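Local coordinates for protein isoaspartyl dipeptidase (Fervidobacterium islandicum, PDB 7CDH) that probably hydrolyses isoaspartyl (beta-aspartyl) dipeptides as a zinc-dependent M38 metallopeptidase of the amidohydrolase family, with a likely part in protein repair, at residues A[220-226]-A[244-248]. Numbering follows the deposited sequence.
Sequences LYPTHMS and TIDLT. With ZN (zinc ion), chain K.
T223 and D246 lie side by side on neighbouring parallel barrel strands. With its OG1 anti to the backbone N (chi1 -174°), T223 donates to D246 OD2 at 2.6 Å, meeting the carboxylate on its anti side and 20° out of its plane. S283 also bonds OD2 and T281 holds OD1, so both oxygens of this buried acid are engaged; T281 further bonds the hydroxyl of Y221, whose ring crosses D246 with CZ 3.9 Å from D246 CB. The backbones are tied by D246 N to P222 O (3.0 Å) and, past the strand, by M225 N to D246 O (3.2 Å). Against helix 229-240 the packing is apolar: P222 CG meets I245 CG2, and the bent M225 chain crosses I245 at about a right angle. L247, which also touches strand 280-283, brings CD2 to 3.8 Å from M225 CB. One water bridges the buried L220 O and T244 N. The looser side is the partly exposed T248 end, where a second water links the hydroxyls of T223 and T248, and a third joins T248 N to S226 OG, which also bonds T264. Here H224 ND1 donates to T248 OG1 (2.8 Å), which sits 19° out of the imidazole plane, while T223 CG2 lies over one ring face. The other nitrogen, NE2, binds zinc at 2.3 Å beside H195 and E156. With ND1 carrying the proton, NE2 offers its lone pair to the metal; T248, in the second shell, together with the metal bond would restrain the ring's rotation at the C-terminal mouth of the amidohydrolase barrel.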
loop_
_atom_site.group_PDB
_atom_site.type_symbol
_atom_site.label_atom_id
_atom_site.label_comp_id
_atom_site.label_asym_id
_atom_site.label_seq_id
_atom_site.Cartn_x
_atom_site.Cartn_y
_atom_site.Cartn_z
ATOM N N LEU A 220 -12.444 -29.464 9.200
ATOM C CA LEU A 220 -11.018 -29.857 9.303
ATOM C C LEU A 220 -10.851 -31.178 8.578
ATOM O O LEU A 220 -11.390 -32.168 9.023
ATOM C CB LEU A 220 -10.589 -29.981 10.760
ATOM C CG LEU A 220 -10.955 -28.820 11.683
ATOM C CD1 LEU A 220 -10.509 -29.129 13.110
ATOM C CD2 LEU A 220 -10.373 -27.484 11.205
ATOM N N TYR A 221 -10.100 -31.158 7.497
ATOM C CA TYR A 221 -10.072 -32.229 6.498
ATOM C C TYR A 221 -8.619 -32.506 6.209
ATOM O O TYR A 221 -8.086 -31.968 5.259
ATOM C CB TYR A 221 -10.810 -31.729 5.268
ATOM C CG TYR A 221 -11.012 -32.746 4.184
ATOM C CD1 TYR A 221 -11.510 -34.013 4.456
ATOM C CD2 TYR A 221 -10.775 -32.414 2.868
ATOM C CE1 TYR A 221 -11.744 -34.931 3.443
ATOM C CE2 TYR A 221 -10.994 -33.320 1.845
ATOM C CZ TYR A 221 -11.476 -34.582 2.130
ATOM O OH TYR A 221 -11.716 -35.433 1.093
ATOM N N PRO A 222 -7.923 -33.282 7.059
ATOM C CA PRO A 222 -6.526 -33.637 6.802
ATOM C C PRO A 222 -6.400 -34.672 5.678
ATOM O O PRO A 222 -7.256 -35.482 5.606
ATOM C CB PRO A 222 -6.084 -34.236 8.133
ATOM C CG PRO A 222 -7.342 -34.867 8.679
ATOM C CD PRO A 222 -8.427 -33.869 8.308
ATOM N N THR A 223 -5.329 -34.644 4.880
ATOM C CA THR A 223 -5.049 -35.666 3.836
ATOM C C THR A 223 -3.701 -36.339 4.144
ATOM O O THR A 223 -3.068 -35.952 5.140
ATOM C CB THR A 223 -5.179 -35.068 2.424
ATOM O OG1 THR A 223 -5.031 -36.135 1.478
ATOM C CG2 THR A 223 -4.171 -33.978 2.136
ATOM N N HIS A 224 -3.294 -37.312 3.320
ATOM C CA HIS A 224 -2.089 -38.162 3.517
ATOM C C HIS A 224 -2.199 -38.916 4.835
ATOM O O HIS A 224 -1.206 -39.187 5.442
ATOM C CB HIS A 224 -0.791 -37.339 3.464
ATOM C CG HIS A 224 -0.794 -36.456 2.272
ATOM N ND1 HIS A 224 -1.079 -36.950 1.020
ATOM C CD2 HIS A 224 -0.660 -35.124 2.149
ATOM C CE1 HIS A 224 -1.118 -35.960 0.162
ATOM N NE2 HIS A 224 -0.859 -34.839 0.829
ATOM N N MET A 225 -3.404 -39.223 5.254
ATOM C CA MET A 225 -3.664 -39.832 6.576
ATOM C C MET A 225 -3.413 -41.351 6.567
ATOM O O MET A 225 -3.435 -41.893 7.640
ATOM C CB MET A 225 -5.085 -39.487 7.004
ATOM C CG MET A 225 -5.173 -38.015 7.352
ATOM S SD MET A 225 -4.007 -37.501 8.641
ATOM C CE MET A 225 -4.687 -38.366 10.056
ATOM N N SER A 226 -3.037 -41.967 5.440
ATOM C CA SER A 226 -2.489 -43.350 5.398
ATOM C C SER A 226 -0.966 -43.339 5.239
ATOM O O SER A 226 -0.410 -44.374 5.022
ATOM C CB SER A 226 -3.158 -44.203 4.335
ATOM O OG SER A 226 -2.954 -43.700 3.021
ATOM N N THR A 244 -13.821 -36.251 9.215
ATOM C CA THR A 244 -13.495 -36.975 7.962
ATOM C C THR A 244 -12.011 -36.786 7.668
ATOM O O THR A 244 -11.521 -35.706 7.913
ATOM C CB THR A 244 -14.383 -36.557 6.794
ATOM O OG1 THR A 244 -15.708 -36.685 7.303
ATOM C CG2 THR A 244 -14.190 -37.417 5.566
ATOM N N ILE A 245 -11.340 -37.859 7.265
ATOM C CA ILE A 245 -9.912 -37.899 6.880
ATOM C C ILE A 245 -9.860 -38.315 5.407
ATOM O O ILE A 245 -10.808 -38.957 4.961
ATOM C CB ILE A 245 -9.116 -38.834 7.813
ATOM C CG1 ILE A 245 -9.490 -40.310 7.634
ATOM C CG2 ILE A 245 -9.310 -38.389 9.247
ATOM C CD1 ILE A 245 -8.698 -41.273 8.490
ATOM N N ASP A 246 -8.787 -37.923 4.706
ATOM C CA ASP A 246 -8.512 -38.240 3.285
ATOM C C ASP A 246 -7.240 -39.068 3.244
ATOM O O ASP A 246 -6.315 -38.781 3.989
ATOM C CB ASP A 246 -8.388 -36.993 2.407
ATOM C CG ASP A 246 -8.225 -37.318 0.923
ATOM O OD1 ASP A 246 -9.077 -38.040 0.389
ATOM O OD2 ASP A 246 -7.242 -36.861 0.306
ATOM N N LEU A 247 -7.257 -40.111 2.441
ATOM C CA LEU A 247 -6.142 -41.061 2.245
ATOM C C LEU A 247 -5.710 -40.913 0.790
ATOM O O LEU A 247 -6.586 -40.813 -0.114
ATOM C CB LEU A 247 -6.640 -42.489 2.512
ATOM C CG LEU A 247 -7.431 -42.713 3.800
ATOM C CD1 LEU A 247 -7.943 -44.155 3.891
ATOM C CD2 LEU A 247 -6.596 -42.375 5.024
ATOM N N THR A 248 -4.419 -40.884 0.538
ATOM C CA THR A 248 -3.956 -40.753 -0.857
ATOM C C THR A 248 -4.168 -42.116 -1.511
ATOM O O THR A 248 -3.596 -43.118 -1.034
ATOM C CB THR A 248 -2.521 -40.233 -0.932
ATOM O OG1 THR A 248 -2.475 -39.017 -0.183
ATOM C CG2 THR A 248 -2.107 -40.008 -2.362
HETATM ZN ZN ZN K . -0.117 -32.787 0.016
HETATM O O HOH W 1 -13.669 -33.430 9.640
HETATM O O HOH W 2 -4.090 -37.249 -1.241
HETATM O O HOH W 3 -2.432 -41.218 2.492
#